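Local coordinates for condensin complex subunit 3 (Schizosaccharomyces pombe, PDB 5OQR), which serves as a regulatory subunit of condensin, the complex required to convert interphase chromatin into condensed, mitotic-like chromosomes, at residues R97-C100 and C101-I104; D199-A202 and A203-K206; E756-S760 and H761-M765. All coordinates share one frame; numbering follows the deposited sequence.

Contact 1: residues R97-C100 and C101-I104; sequences RYRC and CQII
R99 and Q102 run side by side up the same flank of one helix and join at their ends. The polar link is a single hydrogen bond: R99 NH1 donates to Q102 OE1 at 2.8 Å, with an N-H...O angle of 160°. It meets a lone pair in the plane of the amide, and the guanidinium lies only 22° from that plane, so the two flat groups are nearly coplanar. Q102 gets there with CG anti to the backbone N (chi1 -177°) and an extended chain beyond, whereas R99 bends at chi2 to come alongside. R99 also donates from NE to V47 O, a second bond that limits how the guanidinium can turn.

The aromatic part comes from Y98, whose CE2 sits 3.5 Å above one face of the R99 guanidinium, toward its rim.

Backbone bonds of the i to i+4 kind run beneath, including I103 N to R99 O at 2.7 Å.

All this belongs to helix 94-108 in HEAT repeat 2. C100, I103 and I104 pack on helix 78-86, R99, Q102 and I103 on helix 52-69, and Y98 and C101 on helix 135-145, while R97 forms a salt bridge with D132.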
loop_
_atom_site.group_PDB
_atom_site.type_symbol
_atom_site.label_atom_id
_atom_site.label_comp_id
_atom_site.label_asym_id
_atom_site.label_seq_id
_atom_site.Cartn_x
_atom_site.Cartn_y
_atom_site.Cartn_z
ATOM N N ARG A 97 -7.426 37.632 5.219
ATOM C CA ARG A 97 -8.050 36.741 4.248
ATOM C C ARG A 97 -8.582 35.481 4.921
ATOM O O ARG A 97 -9.674 35.006 4.591
ATOM C CB ARG A 97 -7.048 36.374 3.157
ATOM C CG ARG A 97 -7.160 37.203 1.890
ATOM C CD ARG A 97 -6.104 36.785 0.884
ATOM N NE ARG A 97 -4.763 36.870 1.455
ATOM C CZ ARG A 97 -3.687 36.294 0.931
ATOM N NH1 ARG A 97 -3.786 35.580 -0.181
ATOM N NH2 ARG A 97 -2.510 36.430 1.526
ATOM N N TYR A 98 -7.818 34.926 5.864
ATOM C CA TYR A 98 -8.235 33.697 6.530
ATOM C C TYR A 98 -9.437 33.939 7.434
ATOM O O TYR A 98 -10.368 33.127 7.465
ATOM C CB TYR A 98 -7.062 33.116 7.320
ATOM C CG TYR A 98 -7.456 32.285 8.517
ATOM C CD1 TYR A 98 -7.912 30.985 8.364
ATOM C CD2 TYR A 98 -7.353 32.795 9.803
ATOM C CE1 TYR A 98 -8.267 30.219 9.457
ATOM C CE2 TYR A 98 -7.705 32.038 10.903
ATOM C CZ TYR A 98 -8.161 30.750 10.723
ATOM O OH TYR A 98 -8.512 29.991 11.816
ATOM N N ARG A 99 -9.439 35.050 8.173
ATOM C CA ARG A 99 -10.595 35.372 9.004
ATOM C C ARG A 99 -11.821 35.658 8.148
ATOM O O ARG A 99 -12.921 35.182 8.453
ATOM C CB ARG A 99 -10.280 36.566 9.906
ATOM C CG ARG A 99 -9.183 36.310 10.933
ATOM C CD ARG A 99 -9.588 35.255 11.950
ATOM N NE ARG A 99 -8.560 35.054 12.967
ATOM C CZ ARG A 99 -8.566 34.063 13.854
ATOM N NH1 ARG A 99 -9.546 33.168 13.853
ATOM N NH2 ARG A 99 -7.587 33.963 14.740
ATOM N N CYS A 100 -11.656 36.427 7.071
ATOM C CA CYS A 100 -12.781 36.707 6.184
ATOM C C CYS A 100 -13.414 35.414 5.685
ATOM O O CYS A 100 -14.633 35.229 5.779
ATOM C CB CYS A 100 -12.321 37.572 5.011
ATOM S SG CYS A 100 -12.193 39.335 5.386
ATOM N N CYS A 101 -12.598 34.505 5.149
ATOM C CA CYS A 101 -13.120 33.213 4.720
ATOM C C CYS A 101 -13.692 32.439 5.899
ATOM O O CYS A 101 -14.737 31.789 5.779
ATOM C CB CYS A 101 -12.021 32.406 4.032
ATOM S SG CYS A 101 -11.480 33.092 2.453
ATOM N N GLN A 102 -13.018 32.495 7.049
ATOM C CA GLN A 102 -13.521 31.822 8.242
ATOM C C GLN A 102 -14.908 32.330 8.608
ATOM O O GLN A 102 -15.830 31.542 8.847
ATOM C CB GLN A 102 -12.548 32.030 9.402
ATOM C CG GLN A 102 -12.939 31.320 10.688
ATOM C CD GLN A 102 -12.013 31.655 11.837
ATOM O OE1 GLN A 102 -11.492 32.765 11.925
ATOM N NE2 GLN A 102 -11.798 30.693 12.726
ATOM N N ILE A 103 -15.076 33.652 8.654
ATOM C CA ILE A 103 -16.359 34.227 9.046
ATOM C C ILE A 103 -17.424 33.904 8.006
ATOM O O ILE A 103 -18.505 33.405 8.337
ATOM C CB ILE A 103 -16.223 35.746 9.259
ATOM C CG1 ILE A 103 -15.206 36.040 10.365
ATOM C CG2 ILE A 103 -17.571 36.354 9.631
ATOM C CD1 ILE A 103 -14.764 37.485 10.424
ATOM N N ILE A 104 -17.135 34.180 6.734
ATOM C CA ILE A 104 -18.128 33.962 5.684
ATOM C C ILE A 104 -18.601 32.516 5.692
ATOM O O ILE A 104 -19.798 32.241 5.546
ATOM C CB ILE A 104 -17.553 34.365 4.314
ATOM C CG1 ILE A 104 -17.355 35.881 4.262
ATOM C CG2 ILE A 104 -18.477 33.910 3.179
ATOM C CD1 ILE A 104 -16.617 36.358 3.043
#

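Contact 2: residues D199-A202 and A203-K206; sequences DVDA and ANRK
R205 folds back from the first turn of its helix to grip the loop that leads into it. Its NE donates to D199 O at 2.6 Å, almost in line with that carbonyl and within the guanidinium plane. NH1 makes a longer bond of 3.3 Å to V200 O, reaching it from above the carbonyl plane. A bend at chi3 (-104°) turns the guanidinium onto the chain, and A202 CA lies 3.7 Å above the centre of one of its faces.

D201 is the N-cap: its OD1 accepts from N204 N at 3.0 Å through the anti lone pair. The N204 amide stands 66° from the D201 carboxylate and has its own partners outside, ND2 donating to S173 O and OD1 accepting from R177.

Further back in the loop is an Asx turn, in which D199 OD2 accepts a hydrogen bond from D201 N at 2.7 Å. D199 OD1 is in turn held by salt bridges to R196 and R176, and R205 NH2 by one to D237.

Chemically, two aspartates and an arginine bind backbone polar groups at the start of helix 202-212. The capping carboxylate would be expected to interact favourably with the helix dipole, and the outlying R196 and R176 probably steady the negative charge on D199.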
loop_
_atom_site.group_PDB
_atom_site.type_symbol
_atom_site.label_atom_id
_atom_site.label_comp_id
_atom_site.label_asym_id
_atom_site.label_seq_id
_atom_site.Cartn_x
_atom_site.Cartn_y
_atom_site.Cartn_z
ATOM N N ASP A 199 -4.932 8.123 0.533
ATOM C CA ASP A 199 -4.236 9.367 0.820
ATOM C C ASP A 199 -3.017 9.096 1.693
ATOM O O ASP A 199 -2.968 8.119 2.444
ATOM C CB ASP A 199 -5.174 10.350 1.518
ATOM C CG ASP A 199 -4.613 11.756 1.572
ATOM O OD1 ASP A 199 -4.985 12.578 0.708
ATOM O OD2 ASP A 199 -3.801 12.041 2.477
ATOM N N VAL A 200 -2.019 9.978 1.589
ATOM C CA VAL A 200 -0.787 9.777 2.346
ATOM C C VAL A 200 -1.039 9.997 3.829
ATOM O O VAL A 200 -0.349 9.418 4.677
ATOM C CB VAL A 200 0.339 10.702 1.847
ATOM C CG1 VAL A 200 1.679 10.232 2.382
ATOM C CG2 VAL A 200 0.367 10.770 0.339
ATOM N N ASP A 201 -2.016 10.833 4.167
ATOM C CA ASP A 201 -2.320 11.152 5.554
ATOM C C ASP A 201 -3.357 10.174 6.090
ATOM O O ASP A 201 -4.399 9.956 5.463
ATOM C CB ASP A 201 -2.829 12.588 5.673
ATOM C CG ASP A 201 -3.179 12.965 7.096
ATOM O OD1 ASP A 201 -4.348 12.770 7.484
ATOM O OD2 ASP A 201 -2.290 13.449 7.826
ATOM N N ALA A 202 -3.065 9.587 7.252
ATOM C CA ALA A 202 -3.965 8.595 7.828
ATOM C C ALA A 202 -5.330 9.196 8.137
ATOM O O ALA A 202 -6.363 8.556 7.907
ATOM C CB ALA A 202 -3.346 8.001 9.092
ATOM N N ALA A 203 -5.358 10.422 8.662
ATOM C CA ALA A 203 -6.633 11.037 9.021
ATOM C C ALA A 203 -7.527 11.195 7.800
ATOM O O ALA A 203 -8.745 11.004 7.885
ATOM C CB ALA A 203 -6.399 12.387 9.698
ATOM N N ASN A 204 -6.945 11.542 6.651
ATOM C CA ASN A 204 -7.740 11.663 5.435
ATOM C C ASN A 204 -8.305 10.314 5.014
ATOM O O ASN A 204 -9.474 10.218 4.624
ATOM C CB ASN A 204 -6.898 12.264 4.311
ATOM C CG ASN A 204 -6.393 13.650 4.642
ATOM O OD1 ASN A 204 -6.005 13.927 5.777
ATOM N ND2 ASN A 204 -6.406 14.536 3.655
ATOM N N ARG A 205 -7.488 9.262 5.081
ATOM C CA ARG A 205 -7.982 7.919 4.792
ATOM C C ARG A 205 -9.127 7.553 5.726
ATOM O O ARG A 205 -10.188 7.103 5.283
ATOM C CB ARG A 205 -6.846 6.907 4.920
ATOM C CG ARG A 205 -5.890 6.896 3.747
ATOM C CD ARG A 205 -4.840 5.812 3.896
ATOM N NE ARG A 205 -3.541 6.363 4.286
ATOM C CZ ARG A 205 -2.820 5.982 5.337
ATOM N NH1 ARG A 205 -1.652 6.564 5.575
ATOM N NH2 ARG A 205 -3.236 5.016 6.143
ATOM N N LYS A 206 -8.925 7.746 7.028
ATOM C CA LYS A 206 -9.957 7.412 7.999
ATOM C C LYS A 206 -11.240 8.193 7.753
ATOM O O LYS A 206 -12.336 7.684 8.011
ATOM C CB LYS A 206 -9.436 7.678 9.409
ATOM C CG LYS A 206 -10.482 7.570 10.485
ATOM C CD LYS A 206 -9.832 7.536 11.841
ATOM C CE LYS A 206 -10.741 8.103 12.900
ATOM N NZ LYS A 206 -12.008 7.342 13.050
#

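Contact 3: residues E756-S760 and H761-M765; sequences ETYES and HGFTM
Helix 745-759 runs out through a type I turn from E759 to G762, closed by G762 N donating to E759 O at 3.0 Å, and G762 then leaves helical geometry with a positive phi. Just before it, H761 N bonds to Y758 O at 3.1 Å, from above the carbonyl plane. S760 OG turns back to donate to T757 O at 2.6 Å, with chi1 at 72° placing the hydroxyl between backbone N and carbonyl carbon.

The side chains gather round Y758. Its CE2 comes to the edge of the F763 ring, in that ring's plane, 3.5 Å from F763 CD2; the two rings meet obliquely, their planes 44° apart. M765 points back toward Y758, from the opposite direction to the tyrosine, in a Met-aromatic contact, with SD at the tyrosine edge, 3.3 Å from Y758 OH. A bend at chi3 (-74°) carries the M765 methyl group past the hydroxyl toward E759 OE2. H761 CB lies over one face of the F763 ring, toward its rim. An alanine in place of the tyrosine would take away the ring between F763 and M765, and is likely to leave both without their shared partner and more able to turn.

Around this outgoing loop, Y758 and M765 pack on I731 of helix 725-736 and L773 of helix 767-785, R727 makes a cation-pi contact with F763, and H761 touches P719.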
loop_
_atom_site.group_PDB
_atom_site.type_symbol
_atom_site.label_atom_id
_atom_site.label_comp_id
_atom_site.label_asym_id
_atom_site.label_seq_id
_atom_site.Cartn_x
_atom_site.Cartn_y
_atom_site.Cartn_z
ATOM N N GLU A 756 41.461 16.664 0.423
ATOM C CA GLU A 756 42.613 17.394 -0.096
ATOM C C GLU A 756 43.023 16.887 -1.471
ATOM O O GLU A 756 43.356 17.682 -2.356
ATOM C CB GLU A 756 43.780 17.286 0.882
ATOM C CG GLU A 756 43.530 17.978 2.210
ATOM C CD GLU A 756 44.616 17.693 3.231
ATOM O OE1 GLU A 756 44.547 18.252 4.346
ATOM O OE2 GLU A 756 45.537 16.908 2.920
ATOM N N THR A 757 43.021 15.569 -1.668
ATOM C CA THR A 757 43.364 15.020 -2.976
ATOM C C THR A 757 42.465 15.596 -4.063
ATOM O O THR A 757 42.931 15.900 -5.167
ATOM C CB THR A 757 43.263 13.497 -2.950
ATOM O OG1 THR A 757 44.205 12.971 -2.009
ATOM C CG2 THR A 757 43.547 12.904 -4.333
ATOM N N TYR A 758 41.172 15.745 -3.774
ATOM C CA TYR A 758 40.270 16.326 -4.760
ATOM C C TYR A 758 40.556 17.808 -4.959
ATOM O O TYR A 758 40.525 18.307 -6.089
ATOM C CB TYR A 758 38.816 16.119 -4.341
ATOM C CG TYR A 758 37.871 17.035 -5.078
ATOM C CD1 TYR A 758 37.334 18.150 -4.458
ATOM C CD2 TYR A 758 37.540 16.800 -6.403
ATOM C CE1 TYR A 758 36.482 18.998 -5.131
ATOM C CE2 TYR A 758 36.689 17.641 -7.086
ATOM C CZ TYR A 758 36.164 18.741 -6.445
ATOM O OH TYR A 758 35.316 19.585 -7.119
ATOM N N GLU A 759 40.828 18.530 -3.871
ATOM C CA GLU A 759 41.138 19.950 -3.985
ATOM C C GLU A 759 42.383 20.185 -4.830
ATOM O O GLU A 759 42.470 21.193 -5.538
ATOM C CB GLU A 759 41.321 20.557 -2.594
ATOM C CG GLU A 759 40.069 20.534 -1.736
ATOM C CD GLU A 759 39.084 21.625 -2.110
ATOM O OE1 GLU A 759 38.270 22.017 -1.248
ATOM O OE2 GLU A 759 39.127 22.095 -3.267
ATOM N N SER A 760 43.349 19.266 -4.779
ATOM C CA SER A 760 44.577 19.435 -5.547
ATOM C C SER A 760 44.326 19.425 -7.049
ATOM O O SER A 760 45.202 19.844 -7.812
ATOM C CB SER A 760 45.581 18.340 -5.183
ATOM O OG SER A 760 45.180 17.081 -5.697
ATOM N N HIS A 761 43.159 18.953 -7.493
ATOM C CA HIS A 761 42.833 19.025 -8.913
ATOM C C HIS A 761 42.690 20.467 -9.378
ATOM O O HIS A 761 42.915 20.760 -10.558
ATOM C CB HIS A 761 41.546 18.252 -9.204
ATOM C CG HIS A 761 41.768 16.809 -9.531
ATOM N ND1 HIS A 761 42.009 15.853 -8.568
ATOM C CD2 HIS A 761 41.784 16.159 -10.719
ATOM C CE1 HIS A 761 42.164 14.677 -9.148
ATOM N NE2 HIS A 761 42.033 14.834 -10.452
ATOM N N GLY A 762 42.319 21.371 -8.479
ATOM C CA GLY A 762 42.153 22.767 -8.841
ATOM C C GLY A 762 40.966 23.029 -9.740
ATOM O O GLY A 762 41.048 23.880 -10.637
ATOM N N PHE A 763 39.864 22.318 -9.530
ATOM C CA PHE A 763 38.664 22.552 -10.316
ATOM C C PHE A 763 38.021 23.876 -9.919
ATOM O O PHE A 763 38.137 24.334 -8.779
ATOM C CB PHE A 763 37.668 21.407 -10.125
ATOM C CG PHE A 763 38.088 20.119 -10.778
ATOM C CD1 PHE A 763 38.529 20.100 -12.090
ATOM C CD2 PHE A 763 38.042 18.926 -10.076
ATOM C CE1 PHE A 763 38.913 18.918 -12.690
ATOM C CE2 PHE A 763 38.426 17.741 -10.671
ATOM C CZ PHE A 763 38.862 17.736 -11.979
ATOM N N THR A 764 37.344 24.495 -10.880
ATOM C CA THR A 764 36.673 25.768 -10.656
ATOM C C THR A 764 35.274 25.501 -10.115
ATOM O O THR A 764 34.456 24.861 -10.784
ATOM C CB THR A 764 36.604 26.579 -11.948
ATOM O OG1 THR A 764 37.908 26.652 -12.537
ATOM C CG2 THR A 764 36.103 27.987 -11.665
ATOM N N MET A 765 35.003 25.995 -8.912
ATOM C CA MET A 765 33.750 25.739 -8.221
ATOM C C MET A 765 33.058 27.049 -7.872
ATOM O O MET A 765 33.706 28.059 -7.588
ATOM C CB MET A 765 33.987 24.923 -6.948
ATOM C CG MET A 765 34.078 23.428 -7.194
ATOM S SD MET A 765 34.792 22.530 -5.811
ATOM C CE MET A 765 36.518 22.981 -5.967
#

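In the fold
From the N terminus, the three contacts follow in series, none nested in or crossing another. Contact 1 lies within helix 94-108 and closes no loop; it belongs to the HEAT 2 unit. Contact 2 closes the loop between helices 190-195 and 202-212 onto the start of the second, beside helices 173-182 and 240-257, where a chain of another protein also packs. Contact 3 folds the loop after helix 745-759 back on its end, before helix 767-785. Centres of contacts 1 and 2 lie about 26 Å apart; that of contact 3 is about 57 Å from the first and about 49 Å from the second. Each joins consecutive segments, so all are local features of a long all-helical chain.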